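Long-range contact in putative aliphatic sulfonates-binding protein (Escherichia coli, PDB 2X26), which probably serves as the periplasmic binding protein that delivers aliphatic sulfonates to an ABC-type transporter: residues 5-16 and 52-60. Numbering follows the deposited sequence. Where two conformers were deposited one is given.
Sequences LRIGYQKGSIGM and GSIDLGSTG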
loop_
_atom_site.group_PDB
_atom_site.type_symbol
_atom_site.label_atom_id
_atom_site.label_comp_id
_atom_site.label_asym_id
_atom_site.label_seq_id
_atom_site.Cartn_x
_atom_site.Cartn_y
_atom_site.Cartn_z
ATOM N N LEU A 5 -12.518 15.180 -5.494
ATOM C CA LEU A 5 -11.737 13.997 -5.317
ATOM C C LEU A 5 -11.086 14.166 -3.954
ATOM O O LEU A 5 -10.173 14.990 -3.778
ATOM C CB LEU A 5 -10.696 13.854 -6.421
ATOM C CG LEU A 5 -9.670 12.771 -6.077
ATOM C CD1 LEU A 5 -10.283 11.374 -5.866
ATOM C CD2 LEU A 5 -8.574 12.726 -7.161
ATOM N N ARG A 6 -11.525 13.326 -3.028
ATOM C CA ARG A 6 -10.986 13.289 -1.637
ATOM C C ARG A 6 -10.095 12.070 -1.496
ATOM O O ARG A 6 -10.544 10.937 -1.647
ATOM C CB ARG A 6 -12.127 13.238 -0.592
ATOM C CG ARG A 6 -13.078 14.420 -0.794
ATOM C CD ARG A 6 -14.395 14.175 -0.101
ATOM N NE ARG A 6 -15.135 13.091 -0.736
ATOM C CZ ARG A 6 -16.267 12.613 -0.208
ATOM N NH1 ARG A 6 -16.717 13.094 0.957
ATOM N NH2 ARG A 6 -16.887 11.599 -0.795
ATOM N N ILE A 7 -8.824 12.334 -1.227
ATOM C CA ILE A 7 -7.798 11.285 -1.325
ATOM C C ILE A 7 -7.298 10.876 0.042
ATOM O O ILE A 7 -6.824 11.719 0.828
ATOM C CB ILE A 7 -6.590 11.758 -2.177
ATOM C CG1 ILE A 7 -7.089 12.242 -3.555
ATOM C CG2 ILE A 7 -5.550 10.650 -2.224
ATOM C CD1 ILE A 7 -6.080 13.029 -4.373
ATOM N N GLY A 8 -7.394 9.591 0.344
ATOM C CA GLY A 8 -6.756 9.050 1.568
ATOM C C GLY A 8 -5.354 8.586 1.270
ATOM O O GLY A 8 -5.150 7.769 0.369
ATOM N N TYR A 9 -4.389 9.078 2.027
ATOM C CA TYR A 9 -2.968 8.671 1.763
ATOM C C TYR A 9 -2.274 8.374 3.099
ATOM O O TYR A 9 -2.774 8.769 4.152
ATOM C CB TYR A 9 -2.224 9.772 0.999
ATOM C CG TYR A 9 -1.891 11.044 1.805
ATOM C CD1 TYR A 9 -0.585 11.243 2.317
ATOM C CD2 TYR A 9 -2.848 12.018 2.043
ATOM C CE1 TYR A 9 -0.289 12.365 3.045
ATOM C CE2 TYR A 9 -2.552 13.180 2.785
ATOM C CZ TYR A 9 -1.249 13.345 3.241
ATOM O OH TYR A 9 -0.919 14.456 3.971
ATOM N N GLN A 10 -1.118 7.697 3.032
ATOM C CA GLN A 10 -0.295 7.444 4.211
ATOM C C GLN A 10 1.065 8.072 3.937
ATOM O O GLN A 10 1.393 8.411 2.791
ATOM C CB GLN A 10 -0.158 5.956 4.440
ATOM C CG GLN A 10 -1.556 5.248 4.655
ATOM C CD GLN A 10 -1.388 3.747 4.824
ATOM O OE1 GLN A 10 -0.703 3.288 5.769
ATOM N NE2 GLN A 10 -2.006 2.967 3.927
ATOM N N LYS A 11 1.822 8.284 4.982
ATOM C CA LYS A 11 3.175 8.863 4.793
ATOM C C LYS A 11 4.016 8.153 3.753
ATOM O O LYS A 11 4.814 8.801 3.047
ATOM C CB LYS A 11 3.896 8.911 6.131
ATOM C CG LYS A 11 3.411 9.959 7.037
ATOM C CD LYS A 11 4.229 9.852 8.319
ATOM C CE LYS A 11 3.707 10.786 9.390
ATOM N NZ LYS A 11 3.780 12.197 8.945
ATOM N N GLY A 12 3.865 6.835 3.656
ATOM C CA GLY A 12 4.608 6.002 2.700
ATOM C C GLY A 12 3.942 5.775 1.368
ATOM O O GLY A 12 4.467 4.987 0.541
ATOM N N SER A 13 2.833 6.491 1.098
ATOM C CA SER A 13 2.153 6.409 -0.202
ATOM C C SER A 13 2.927 7.379 -1.118
ATOM O O SER A 13 2.502 8.510 -1.318
ATOM C CB SER A 13 0.694 6.876 -0.119
ATOM O OG SER A 13 -0.028 6.083 0.829
ATOM N N ILE A 14 4.086 6.931 -1.629
ATOM C CA ILE A 14 5.046 7.869 -2.267
ATOM C C ILE A 14 4.492 8.618 -3.432
ATOM O O ILE A 14 4.673 9.827 -3.498
ATOM C CB ILE A 14 6.318 7.115 -2.662
ATOM C CG1 ILE A 14 6.957 6.498 -1.409
ATOM C CG2 ILE A 14 7.280 8.059 -3.436
ATOM C CD1 ILE A 14 7.141 7.492 -0.144
ATOM N N GLY A 15 3.785 7.912 -4.323
ATOM C CA GLY A 15 3.173 8.564 -5.512
ATOM C C GLY A 15 2.221 9.687 -5.048
ATOM O O GLY A 15 2.276 10.841 -5.555
ATOM N N MET A 16 1.351 9.354 -4.082
ATOM C CA MET A 16 0.421 10.333 -3.556
ATOM C C MET A 16 1.134 11.518 -2.904
ATOM O O MET A 16 0.791 12.674 -3.197
ATOM C CB MET A 16 -0.559 9.692 -2.581
ATOM C CG MET A 16 -1.597 8.867 -3.320
ATOM S SD MET A 16 -2.771 8.260 -2.085
ATOM C CE MET A 16 -4.015 7.632 -3.149
ATOM N N GLY A 52 -17.718 6.519 2.993
ATOM C CA GLY A 52 -17.851 7.441 1.862
ATOM C C GLY A 52 -17.261 8.818 2.133
ATOM O O GLY A 52 -17.611 9.764 1.415
ATOM N N SER A 53 -16.378 8.950 3.127
ATOM C CA SER A 53 -15.849 10.292 3.409
ATOM C C SER A 53 -14.576 10.590 2.594
ATOM O O SER A 53 -14.084 11.711 2.642
ATOM C CB SER A 53 -15.592 10.492 4.882
ATOM O OG SER A 53 -14.600 9.613 5.343
ATOM N N ILE A 54 -14.045 9.577 1.925
ATOM C CA ILE A 54 -12.982 9.805 0.912
ATOM C C ILE A 54 -13.346 8.958 -0.329
ATOM O O ILE A 54 -14.217 8.059 -0.263
ATOM C CB ILE A 54 -11.577 9.412 1.395
ATOM C CG1 ILE A 54 -11.615 7.977 1.891
ATOM C CG2 ILE A 54 -11.023 10.383 2.492
ATOM C CD1 ILE A 54 -10.179 7.434 2.060
ATOM N N ASP A 55 -12.729 9.250 -1.464
ATOM C CA ASP A 55 -13.096 8.588 -2.699
ATOM C C ASP A 55 -12.031 7.640 -3.242
ATOM O O ASP A 55 -12.372 6.747 -3.987
ATOM C CB ASP A 55 -13.360 9.646 -3.781
ATOM C CG ASP A 55 -14.371 10.636 -3.348
ATOM O OD1 ASP A 55 -15.483 10.210 -2.986
ATOM O OD2 ASP A 55 -14.090 11.850 -3.336
ATOM N N LEU A 56 -10.773 7.821 -2.848
ATOM C CA LEU A 56 -9.682 7.039 -3.422
ATOM C C LEU A 56 -8.661 6.893 -2.329
ATOM O O LEU A 56 -8.370 7.887 -1.630
ATOM C CB LEU A 56 -9.064 7.805 -4.616
ATOM C CG LEU A 56 -7.862 7.177 -5.319
ATOM C CD1 LEU A 56 -8.316 5.887 -6.010
ATOM C CD2 LEU A 56 -7.312 8.167 -6.358
ATOM N N GLY A 57 -8.075 5.694 -2.199
ATOM C CA GLY A 57 -7.079 5.475 -1.155
ATOM C C GLY A 57 -5.961 4.530 -1.560
ATOM O O GLY A 57 -6.121 3.738 -2.488
ATOM N N SER A 58 -4.808 4.694 -0.899
ATOM C CA SER A 58 -3.643 3.856 -1.117
ATOM C C SER A 58 -3.394 2.988 0.139
ATOM O O SER A 58 -3.365 3.502 1.270
ATOM C CB SER A 58 -2.468 4.818 -1.292
ATOM O OG SER A 58 -1.269 4.189 -0.907
ATOM N N THR A 59 -3.219 1.687 -0.038
ATOM C CA THR A 59 -2.896 0.781 1.084
ATOM C C THR A 59 -2.104 -0.395 0.525
ATOM O O THR A 59 -2.004 -0.569 -0.685
ATOM C CB THR A 59 -4.116 0.170 1.908
ATOM O OG1 THR A 59 -4.617 -0.970 1.224
ATOM C CG2 THR A 59 -5.275 1.143 2.195
ATOM N N GLY A 60 -1.528 -1.175 1.426
ATOM C CA GLY A 60 -0.834 -2.403 1.064
ATOM C C GLY A 60 -1.812 -3.490 0.693
ATOM O O GLY A 60 -3.017 -3.252 0.619
#
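Arg6, in strand 5-9, and Asp55, just before the parallel strand 56-59, form a salt bridge in the five-stranded sheet of one lobe of this periplasmic binding protein. Followed outward, Arg6 CB lies by Ile54 CA and, like CG, packs near Asp55 OD2; CD passes Ser53 O at 3.7 Å. The chain then bends (chi3 -68°), turning NE to Asp55 OD2 at 3.1 Å in a straight bond that lies in the guanidinium plane but comes from above the carboxylate plane. NH2 completes the side-on grip, reaching the syn side of Asp55 OD1 at 2.9 Å, with the two planes turned 44° apart, while Ser53 O sits above one guanidinium face. Aspartate suits the place because Asp55 OD2 also accepts Arg6 N at 3.0 Å, and Asp55 N returns a bond to Arg6 O. A leucine in place of Arg6 would probably leave the Asp55 carboxylate without its countercharge and freer to turn. Farther along, Gly8 N bonds to Leu56 O at 2.8 Å, and the missing side chain of Gly8 lets Ile54 CD1 lie against its CA. Farther on, Gln10, extended beyond CG, carries NE2 to Ser58 O at 3.0 Å. Ser13 OG accepts Gln10 N and donates to Ser58 OG at 2.9 Å. Met16 lays its flexible thioether along Ser58, SD 3.5 Å from CB, with Tyr188 of strand 186-191 touching both residues. Three bonds thus probably fix the Asp55 carboxylate's rotation beside the start of strand 56-59, while neutral bonds from Gln10 and Ser13 tie the 10-13 turn to Ser58.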